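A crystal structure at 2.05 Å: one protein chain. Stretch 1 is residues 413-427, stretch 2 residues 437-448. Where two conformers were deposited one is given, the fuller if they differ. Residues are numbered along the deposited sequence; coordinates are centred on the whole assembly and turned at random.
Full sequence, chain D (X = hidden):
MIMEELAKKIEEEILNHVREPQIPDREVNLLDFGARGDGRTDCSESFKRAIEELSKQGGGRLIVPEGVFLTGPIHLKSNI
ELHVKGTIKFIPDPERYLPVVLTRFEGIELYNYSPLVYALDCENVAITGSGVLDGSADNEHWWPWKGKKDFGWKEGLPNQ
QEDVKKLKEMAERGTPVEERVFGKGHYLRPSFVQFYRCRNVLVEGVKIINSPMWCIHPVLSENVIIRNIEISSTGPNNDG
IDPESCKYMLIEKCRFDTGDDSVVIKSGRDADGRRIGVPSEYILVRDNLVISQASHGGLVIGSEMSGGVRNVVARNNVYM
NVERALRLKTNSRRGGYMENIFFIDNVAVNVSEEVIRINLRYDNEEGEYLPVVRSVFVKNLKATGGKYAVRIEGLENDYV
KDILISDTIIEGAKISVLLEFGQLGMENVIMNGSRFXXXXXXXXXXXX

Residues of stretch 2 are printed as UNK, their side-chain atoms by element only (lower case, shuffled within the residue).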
ATOM      1  N   ALA D 413      -8.619 -10.173  -4.128  1.00 23.64           N
ATOM      2  CA  ALA D 413      -9.166 -10.496  -5.436  1.00 23.78           C
ATOM      3  C   ALA D 413      -8.000 -10.782  -6.383  1.00 23.90           C
ATOM      4  O   ALA D 413      -6.976 -10.108  -6.327  1.00 23.53           O
ATOM      5  CB  ALA D 413     -10.018  -9.360  -5.956  1.00 23.93           C
ATOM      6  N   LYS D 414      -8.145 -11.788  -7.238  1.00 23.79           N
ATOM      7  CA  LYS D 414      -7.054 -12.157  -8.137  1.00 24.32           C
ATOM      8  C   LYS D 414      -6.773 -11.071  -9.181  1.00 23.88           C
ATOM      9  O   LYS D 414      -5.641 -10.621  -9.314  1.00 24.03           O
ATOM     10  CB  LYS D 414      -7.303 -13.528  -8.780  1.00 24.48           C
ATOM     11  CG  LYS D 414      -6.989 -14.684  -7.822  1.00 27.69           C
ATOM     12  CD  LYS D 414      -7.341 -16.059  -8.405  1.00 30.73           C
ATOM     13  CE  LYS D 414      -8.746 -16.506  -8.000  1.00 31.84           C
ATOM     14  NZ  LYS D 414      -8.917 -17.974  -8.265  1.00 33.31           N
ATOM     15  N   ILE D 415      -7.808 -10.652  -9.903  1.00 23.24           N
ATOM     16  CA  ILE D 415      -7.712  -9.525 -10.823  1.00 22.80           C
ATOM     17  C   ILE D 415      -8.404  -8.311 -10.202  1.00 22.29           C
ATOM     18  O   ILE D 415      -9.533  -8.419  -9.719  1.00 22.75           O
ATOM     19  CB  ILE D 415      -8.323  -9.884 -12.197  1.00 22.86           C
ATOM     20  CG1 ILE D 415      -7.464 -10.960 -12.869  1.00 23.86           C
ATOM     21  CG2 ILE D 415      -8.453  -8.636 -13.096  1.00 22.14           C
ATOM     22  CD1 ILE D 415      -8.140 -11.696 -14.002  1.00 25.09           C
ATOM     23  N   SER D 416      -7.716  -7.170 -10.185  1.00 21.31           N
ATOM     24  CA  SER D 416      -8.308  -5.926  -9.665  1.00 21.06           C
ATOM     25  C   SER D 416      -9.349  -5.334 -10.612  1.00 20.85           C
ATOM     26  O   SER D 416     -10.490  -5.089 -10.212  1.00 21.09           O
ATOM     27  CB  SER D 416      -7.224  -4.887  -9.361  1.00 20.55           C
ATOM     28  OG  SER D 416      -6.353  -5.373  -8.364  1.00 21.15           O
ATOM     29  N   VAL D 417      -8.959  -5.089 -11.863  1.00 20.58           N
ATOM     30  CA  VAL D 417      -9.877  -4.491 -12.834  1.00 20.75           C
ATOM     31  C   VAL D 417      -9.831  -5.224 -14.183  1.00 21.02           C
ATOM     32  O   VAL D 417      -8.757  -5.467 -14.753  1.00 20.28           O
ATOM     33  CB  VAL D 417      -9.627  -2.956 -13.039  1.00 21.10           C
ATOM     34  CG1 VAL D 417     -10.609  -2.351 -14.075  1.00 20.79           C
ATOM     35  CG2 VAL D 417      -9.744  -2.197 -11.719  1.00 20.47           C
ATOM     36  N   LEU D 418     -11.010  -5.606 -14.659  1.00 21.07           N
ATOM     37  CA  LEU D 418     -11.193  -5.945 -16.059  1.00 21.13           C
ATOM     38  C   LEU D 418     -12.200  -4.940 -16.583  1.00 20.78           C
ATOM     39  O   LEU D 418     -13.338  -4.884 -16.103  1.00 20.78           O
ATOM     40  CB  LEU D 418     -11.676  -7.391 -16.246  1.00 21.28           C
ATOM     41  CG  LEU D 418     -11.863  -7.875 -17.694  1.00 22.63           C
ATOM     42  CD1 LEU D 418     -11.757  -9.384 -17.807  1.00 24.21           C
ATOM     43  CD2 LEU D 418     -13.209  -7.422 -18.242  1.00 24.42           C
ATOM     44  N   LEU D 419     -11.761  -4.122 -17.534  1.00 20.64           N
ATOM     45  CA  LEU D 419     -12.615  -3.115 -18.148  1.00 20.68           C
ATOM     46  C   LEU D 419     -12.574  -3.262 -19.659  1.00 20.77           C
ATOM     47  O   LEU D 419     -11.498  -3.300 -20.250  1.00 20.60           O
ATOM     48  CB  LEU D 419     -12.177  -1.696 -17.758  1.00 20.32           C
ATOM     49  CG  LEU D 419     -13.041  -0.548 -18.316  1.00 20.96           C
ATOM     50  CD1 LEU D 419     -14.397  -0.464 -17.595  1.00 18.25           C
ATOM     51  CD2 LEU D 419     -12.309   0.796 -18.248  1.00 20.46           C
ATOM     52  N   GLU D 420     -13.747  -3.353 -20.277  1.00 21.18           N
ATOM     53  CA  GLU D 420     -13.842  -3.295 -21.728  1.00 22.07           C
ATOM     54  C   GLU D 420     -15.059  -2.479 -22.131  1.00 21.87           C
ATOM     55  O   GLU D 420     -16.197  -2.807 -21.757  1.00 22.18           O
ATOM     56  CB  GLU D 420     -13.877  -4.694 -22.359  1.00 22.31           C
ATOM     57  CG  GLU D 420     -13.506  -4.667 -23.855  1.00 25.90           C
ATOM     58  CD  GLU D 420     -13.550  -6.027 -24.545  1.00 29.44           C
ATOM     59  OE1 GLU D 420     -14.537  -6.780 -24.370  1.00 31.64           O
ATOM     60  OE2 GLU D 420     -12.598  -6.331 -25.290  1.00 31.87           O
ATOM     61  N   PHE D 421     -14.812  -1.422 -22.898  1.00 21.56           N
ATOM     62  CA  PHE D 421     -15.864  -0.500 -23.346  1.00 21.52           C
ATOM     63  C   PHE D 421     -16.619   0.108 -22.157  1.00 21.77           C
ATOM     64  O   PHE D 421     -17.841  -0.032 -22.013  1.00 21.49           O
ATOM     65  CB  PHE D 421     -16.817  -1.187 -24.329  1.00 21.42           C
ATOM     66  CG  PHE D 421     -16.125  -1.825 -25.515  1.00 21.18           C
ATOM     67  CD1 PHE D 421     -15.276  -1.084 -26.334  1.00 20.98           C
ATOM     68  CD2 PHE D 421     -16.347  -3.162 -25.823  1.00 21.01           C
ATOM     69  CE1 PHE D 421     -14.642  -1.666 -27.439  1.00 21.36           C
ATOM     70  CE2 PHE D 421     -15.716  -3.757 -26.930  1.00 21.97           C
ATOM     71  CZ  PHE D 421     -14.864  -3.006 -27.735  1.00 21.08           C
ATOM     72  N   GLY D 422     -15.868   0.788 -21.302  1.00 21.74           N
ATOM     73  CA  GLY D 422     -16.430   1.399 -20.116  1.00 21.72           C
ATOM     74  C   GLY D 422     -15.649   2.619 -19.680  1.00 21.91           C
ATOM     75  O   GLY D 422     -14.539   2.876 -20.159  1.00 21.98           O
ATOM     76  N   GLN D 423     -16.248   3.361 -18.762  1.00 22.26           N
ATOM     77  CA  GLN D 423     -15.669   4.561 -18.186  1.00 22.79           C
ATOM     78  C   GLN D 423     -15.705   4.347 -16.671  1.00 22.64           C
ATOM     79  O   GLN D 423     -16.777   4.284 -16.077  1.00 22.83           O
ATOM     80  CB  GLN D 423     -16.509   5.773 -18.611  1.00 22.89           C
ATOM     81  CG  GLN D 423     -15.980   7.145 -18.181  1.00 24.52           C
ATOM     82  CD  GLN D 423     -17.022   8.245 -18.362  1.00 27.13           C
ATOM     83  OE1 GLN D 423     -18.208   8.044 -18.084  1.00 27.85           O
ATOM     84  NE2 GLN D 423     -16.582   9.415 -18.829  1.00 27.49           N
ATOM     85  N   LEU D 424     -14.534   4.185 -16.057  1.00 22.55           N
ATOM     86  CA  LEU D 424     -14.462   3.882 -14.628  1.00 22.49           C
ATOM     87  C   LEU D 424     -13.683   4.956 -13.875  1.00 22.55           C
ATOM     88  O   LEU D 424     -12.566   5.325 -14.263  1.00 21.70           O
ATOM     89  CB  LEU D 424     -13.839   2.488 -14.392  1.00 22.71           C
ATOM     90  CG  LEU D 424     -13.564   1.980 -12.969  1.00 22.87           C
ATOM     91  CD1 LEU D 424     -14.849   1.803 -12.168  1.00 22.92           C
ATOM     92  CD2 LEU D 424     -12.755   0.662 -12.992  1.00 23.47           C
ATOM     93  N   GLY D 425     -14.294   5.458 -12.805  1.00 22.19           N
ATOM     94  CA  GLY D 425     -13.613   6.342 -11.873  1.00 22.47           C
ATOM     95  C   GLY D 425     -13.509   5.735 -10.487  1.00 22.88           C
ATOM     96  O   GLY D 425     -14.461   5.102  -9.990  1.00 22.85           O
ATOM     97  N   MET D 426     -12.343   5.912  -9.872  1.00 23.12           N
ATOM     98  CA  MET D 426     -12.107   5.497  -8.487  1.00 23.50           C
ATOM     99  C   MET D 426     -11.446   6.644  -7.721  1.00 23.60           C
ATOM    100  O   MET D 426     -10.531   7.296  -8.234  1.00 23.17           O
ATOM    101  CB  MET D 426     -11.243   4.233  -8.426  1.00 24.15           C
ATOM    102  CG  MET D 426     -11.784   3.068  -9.266  1.00 25.77           C
ATOM    103  SD  MET D 426     -11.006   1.471  -8.942  1.00 31.02           S
ATOM    104  CE  MET D 426     -11.934   0.933  -7.520  1.00 30.51           C
ATOM    105  N   GLU D 427     -11.940   6.909  -6.514  1.00 23.32           N
ATOM    106  CA  GLU D 427     -11.395   7.962  -5.662  1.00 24.00           C
ATOM    107  C   GLU D 427     -11.178   7.421  -4.249  1.00 23.36           C
ATOM    108  O   GLU D 427     -12.092   6.861  -3.667  1.00 22.98           O
ATOM    109  CB  GLU D 427     -12.321   9.184  -5.656  1.00 24.40           C
ATOM    110  CG  GLU D 427     -12.489   9.833  -7.034  1.00 28.22           C
ATOM    111  CD  GLU D 427     -13.214  11.175  -7.006  1.00 33.42           C
ATOM    112  OE1 GLU D 427     -13.541  11.676  -5.906  1.00 34.50           O
ATOM    113  OE2 GLU D 427     -13.455  11.730  -8.105  1.00 35.25           O
ATOM    114  N   UNK D 437      -5.399   7.412  -4.905  1.00 24.67           N
ATOM    115  CA  UNK D 437      -6.130   8.648  -4.656  1.00 25.16           C
ATOM    116  C   UNK D 437      -7.132   8.868  -5.793  1.00 25.15           C
ATOM    117  O   UNK D 437      -8.297   9.165  -5.536  1.00 24.74           O
ATOM    118  o   UNK D 437      -3.877  12.393  -3.866  1.00 31.74           O
ATOM    119  c   UNK D 437      -5.187   9.849  -4.520  1.00 25.22           C
ATOM    120  c   UNK D 437      -5.022  12.406  -4.374  1.00 31.32           C
ATOM    121  o   UNK D 437      -5.474  13.396  -5.009  1.00 32.48           O
ATOM    122  c   UNK D 437      -5.911  11.174  -4.211  1.00 27.45           C
ATOM    123  N   UNK D 438      -6.662   8.705  -7.037  1.00 25.31           N
ATOM    124  CA  UNK D 438      -7.502   8.780  -8.235  1.00 25.66           C
ATOM    125  C   UNK D 438      -7.175   7.674  -9.240  1.00 25.55           C
ATOM    126  O   UNK D 438      -6.015   7.450  -9.585  1.00 25.72           O
ATOM    127  c   UNK D 438      -7.945  12.589  -9.097  1.00 30.93           C
ATOM    128  n   UNK D 438     -10.280  12.555 -10.079  1.00 35.74           N
ATOM    129  c   UNK D 438      -8.806  12.606 -10.360  1.00 32.84           C
ATOM    130  c   UNK D 438      -8.099  11.293  -8.285  1.00 27.50           C
ATOM    131  c   UNK D 438      -7.343  10.136  -8.927  1.00 26.36           C
ATOM    132  N   UNK D 439      -8.196   6.971  -9.707  1.00 25.23           N
ATOM    133  CA  UNK D 439      -8.004   6.040 -10.811  1.00 25.24           C
ATOM    134  C   UNK D 439      -9.149   6.201 -11.780  1.00 24.99           C
ATOM    135  O   UNK D 439     -10.276   5.768 -11.497  1.00 25.63           O
ATOM    136  c   UNK D 439      -7.859   4.586 -10.344  1.00 25.19           C
ATOM    137  c   UNK D 439      -8.949   3.037 -12.022  1.00 27.07           C
ATOM    138  c   UNK D 439      -7.635   3.525 -11.437  1.00 25.81           C
ATOM    139  c   UNK D 439      -6.843   2.344 -10.908  1.00 26.49           C
ATOM    140  N   UNK D 440      -8.858   6.852 -12.906  1.00 24.29           N
ATOM    141  CA  UNK D 440      -9.842   7.040 -13.973  0.50 24.09           C
ATOM    142  C   UNK D 440      -9.370   6.356 -15.242  1.00 24.05           C
ATOM    143  O   UNK D 440      -8.261   6.601 -15.705  1.00 23.86           O
ATOM    144  c   UNK D 440     -12.638   9.144 -17.664  0.50 25.36           C
ATOM    145  o   UNK D 440     -13.456   9.343 -18.752  0.50 26.24           O
ATOM    146  c   UNK D 440     -10.998   8.750 -15.456  0.50 24.33           C
ATOM    147  c   UNK D 440     -10.462   9.097 -16.696  0.50 24.62           C
ATOM    148  c   UNK D 440     -13.193   8.796 -16.445  0.50 24.74           C
ATOM    149  c   UNK D 440     -11.274   9.293 -17.796  0.50 24.67           C
ATOM    150  c   UNK D 440     -12.376   8.600 -15.357  0.50 24.22           C
ATOM    151  c   UNK D 440     -10.103   8.523 -14.253  0.50 24.07           C
ATOM    152  N   UNK D 441     -10.213   5.489 -15.794  1.00 23.57           N
ATOM    153  CA  UNK D 441      -9.893   4.796 -17.039  1.00 23.48           C
ATOM    154  C   UNK D 441     -11.094   4.852 -17.976  1.00 23.15           C
ATOM    155  O   UNK D 441     -12.212   4.560 -17.562  1.00 22.78           O
ATOM    156  c   UNK D 441      -8.244   3.182 -15.922  1.00 23.23           C
ATOM    157  c   UNK D 441      -8.015   1.762 -15.357  1.00 21.33           C
ATOM    158  c   UNK D 441      -9.166   2.639 -18.159  1.00 23.06           C
ATOM    159  c   UNK D 441      -9.477   3.303 -16.822  1.00 23.34           C
ATOM    160  N   UNK D 442     -10.860   5.250 -19.227  1.00 23.03           N
ATOM    161  CA  UNK D 442     -11.883   5.147 -20.271  1.00 22.95           C
ATOM    162  C   UNK D 442     -11.347   4.328 -21.435  1.00 22.48           C
ATOM    163  O   UNK D 442     -10.336   4.684 -22.043  1.00 21.91           O
ATOM    164  o   UNK D 442     -13.340   8.710 -22.635  1.00 30.33           O
ATOM    165  c   UNK D 442     -14.073   7.834 -22.108  1.00 29.08           C
ATOM    166  c   UNK D 442     -12.344   6.529 -20.750  1.00 23.35           C
ATOM    167  o   UNK D 442     -15.282   8.021 -21.856  1.00 30.57           O
ATOM    168  c   UNK D 442     -13.489   6.468 -21.763  1.00 25.68           C
ATOM    169  N   UNK D 443     -12.028   3.224 -21.723  1.00 22.18           N
ATOM    170  CA  UNK D 443     -11.652   2.335 -22.810  1.00 21.58           C
ATOM    171  C   UNK D 443     -11.570   0.880 -22.389  1.00 21.43           C
ATOM    172  O   UNK D 443     -12.576   0.272 -21.993  1.00 21.23           O
ATOM    173  N   UNK D 444     -10.366   0.321 -22.498  1.00 21.27           N
ATOM    174  CA  UNK D 444     -10.097  -1.073 -22.150  1.00 21.29           C
ATOM    175  C   UNK D 444      -8.976  -1.129 -21.126  1.00 21.42           C
ATOM    176  O   UNK D 444      -8.031  -0.339 -21.191  1.00 21.07           O
ATOM    177  c   UNK D 444      -9.670  -1.876 -23.387  1.00 21.45           C
ATOM    178  c   UNK D 444     -10.685  -1.902 -24.522  1.00 22.12           C
ATOM    179  n   UNK D 444     -10.851  -3.678 -27.930  1.00 26.98           N
ATOM    180  c   UNK D 444     -10.190  -2.746 -25.699  1.00 23.49           C
ATOM    181  c   UNK D 444     -11.251  -2.817 -26.782  1.00 24.35           C
ATOM    182  N   UNK D 445      -9.075  -2.063 -20.184  1.00 21.04           N
ATOM    183  CA  UNK D 445      -8.003  -2.261 -19.227  1.00 20.98           C
ATOM    184  C   UNK D 445      -8.021  -3.631 -18.545  1.00 21.11           C
ATOM    185  O   UNK D 445      -9.074  -4.261 -18.371  1.00 21.19           O
ATOM    186  c   UNK D 445      -7.983  -1.128 -18.183  1.00 20.57           C
ATOM    187  N   UNK D 446      -6.833  -4.076 -18.164  1.00 21.30           N
ATOM    188  CA  UNK D 446      -6.665  -5.237 -17.304  1.00 21.86           C
ATOM    189  C   UNK D 446      -5.615  -4.922 -16.237  1.00 22.23           C
ATOM    190  O   UNK D 446      -4.434  -4.722 -16.549  1.00 21.97           O
ATOM    191  c   UNK D 446      -6.165  -7.818 -17.365  1.00 22.77           C
ATOM    192  c   UNK D 446      -5.646  -8.916 -18.289  1.00 23.55           C
ATOM    193  c   UNK D 446      -7.490  -8.231 -16.754  1.00 23.15           C
ATOM    194  c   UNK D 446      -6.279  -6.481 -18.115  1.00 21.95           C
ATOM    195  N   UNK D 447      -6.061  -4.868 -14.982  1.00 22.36           N
ATOM    196  CA  UNK D 447      -5.181  -4.563 -13.860  1.00 23.03           C
ATOM    197  C   UNK D 447      -5.120  -5.720 -12.882  1.00 23.18           C
ATOM    198  O   UNK D 447      -6.146  -6.207 -12.395  1.00 22.78           O
ATOM    199  c   UNK D 447      -5.090  -1.958 -13.683  1.00 24.57           C
ATOM    200  c   UNK D 447      -5.787  -1.552 -14.985  1.00 26.34           C
ATOM    201  c   UNK D 447      -5.620  -3.283 -13.133  1.00 23.26           C
ATOM    202  c   UNK D 447      -5.240  -0.868 -12.639  1.00 27.04           C
ATOM    203  N   UNK D 448      -3.900  -6.149 -12.607  1.00 23.74           N
ATOM    204  CA  UNK D 448      -3.639  -7.220 -11.667  1.00 24.53           C
ATOM    205  C   UNK D 448      -2.409  -6.844 -10.822  1.00 24.62           C
ATOM    206  O   UNK D 448      -2.294  -7.209  -9.646  1.00 25.11           O
ATOM    207  OXT UNK D 448      -1.484  -6.160 -11.288  1.00 24.01           O
ATOM    208  n   UNK D 448      -2.074 -13.261 -12.642  1.00 33.15           N
ATOM    209  c   UNK D 448      -3.414  -8.504 -12.462  1.00 24.80           C
ATOM    210  c   UNK D 448      -2.706 -10.870 -12.594  1.00 28.20           C
ATOM    211  c   UNK D 448      -2.715 -12.176 -11.841  1.00 30.43           C
ATOM    212  c   UNK D 448      -3.030  -9.720 -11.663  1.00 26.82           C
TER

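Position 437 carries three carbons, the third bearing two oxygens: a carboxylate on a two-carbon stem, hence Glu437. Its CA-to-CB bond points away from stretch 1, and an exposed charge suits that place; the backbone makes the contact, Glu437 O lying 3.3 Å from Glu427 CA.

Position 438 has four carbons in a row ending in nitrogen, curling toward the Glu427 carboxylate; the chain and its terminal amine make it Lys438, whose positive charge suits a place beside that carboxylate. Its NZ forms a long salt bridge with Glu427 OE2 at 3.8 Å.

At 439 there are four carbons, forked at the second, with no polar atom, packed against Met426: Leu439. The backbone pairs with that residue (Met426 N to Leu439 O 2.6 Å, Leu439 N to Met426 O 2.8 Å), and the two side chains share a buried face, Leu439 CB to Met426 CB 3.9 Å.

Position 440 shows one carbon, then a six-carbon ring bearing an oxygen; the ring leans diagonally toward Gln423, with Gly425 CA at its edge. It is Tyr440. Its CD1 lies 4.3 Å from Gly425 CA, and its hydroxyl accepts a hydrogen bond from Gln423 NE2 (Gln423 NE2 to Tyr440 OH 3.1 Å).

Four carbons forked at the first, one arm two carbons long, meet Leu419 at 441 and make it Ile441. This beta-branched residue suits an extended strand; its CG2 lies 3.6 Å from Leu419 CD2. Its backbone pairs with Leu424 through two bonds, Leu424 N to Ile441 O at 2.8 Å and Ile441 N to Leu424 O at 2.8 Å.

Position 442, three carbons with two oxygens on the third, lies beside Gln423: Glu442. On this more open face a charge can meet solvent; Glu442 OE1 is 3.6 Å from Gln423 NE2.

No side-chain atom exists at 443. Its phi/psi of 130/-117 would jam a CB against the preceding carbonyl, so Gly443 fits this corner. Gly443 N donates to Gly422 O at 3.0 Å.

Position 444 again has four carbons in a row ending in nitrogen, passing the Phe421 ring and approaching the Glu420 carboxylate: Lys444. Its extended chain puts CE 3.6 Å from Phe421 CE1 and NZ 4.1 Å from Glu420 OE2, beyond salt-bridge range but favourable in charge.

A single carbon at 445, facing Leu419, gives Ala445, a small apolar group on the buried face, its CB 4.3 Å from Leu419 CB.

Position 446 has four carbons forked at the second, meeting Ile415 and Leu418: Leu446. Though partly exposed, it suits apolar neighbours, its CD1 3.8 Å from Ile415 CG2 and 4.3 Å from Leu418 CB.

The same fork at 447, now on the buried face beside Val417, marks Leu447, whose CB is 4.0 Å from Val417 CB.

Position 448, four carbons ending in nitrogen, touches the Lys414 carbonyl: Lys448, exposed at the chain terminus, its CG 3.6 Å from Lys414 O.

Two antiparallel strand pairs, separated by corners, make the contact. Backbone bonds set the register; alternation sends Leu439, Ile441, Ala445 and Leu447 to the buried face, leaving charged and mixed residues opposite.

Stretch 2 437-448: EKLYIEGKALLK
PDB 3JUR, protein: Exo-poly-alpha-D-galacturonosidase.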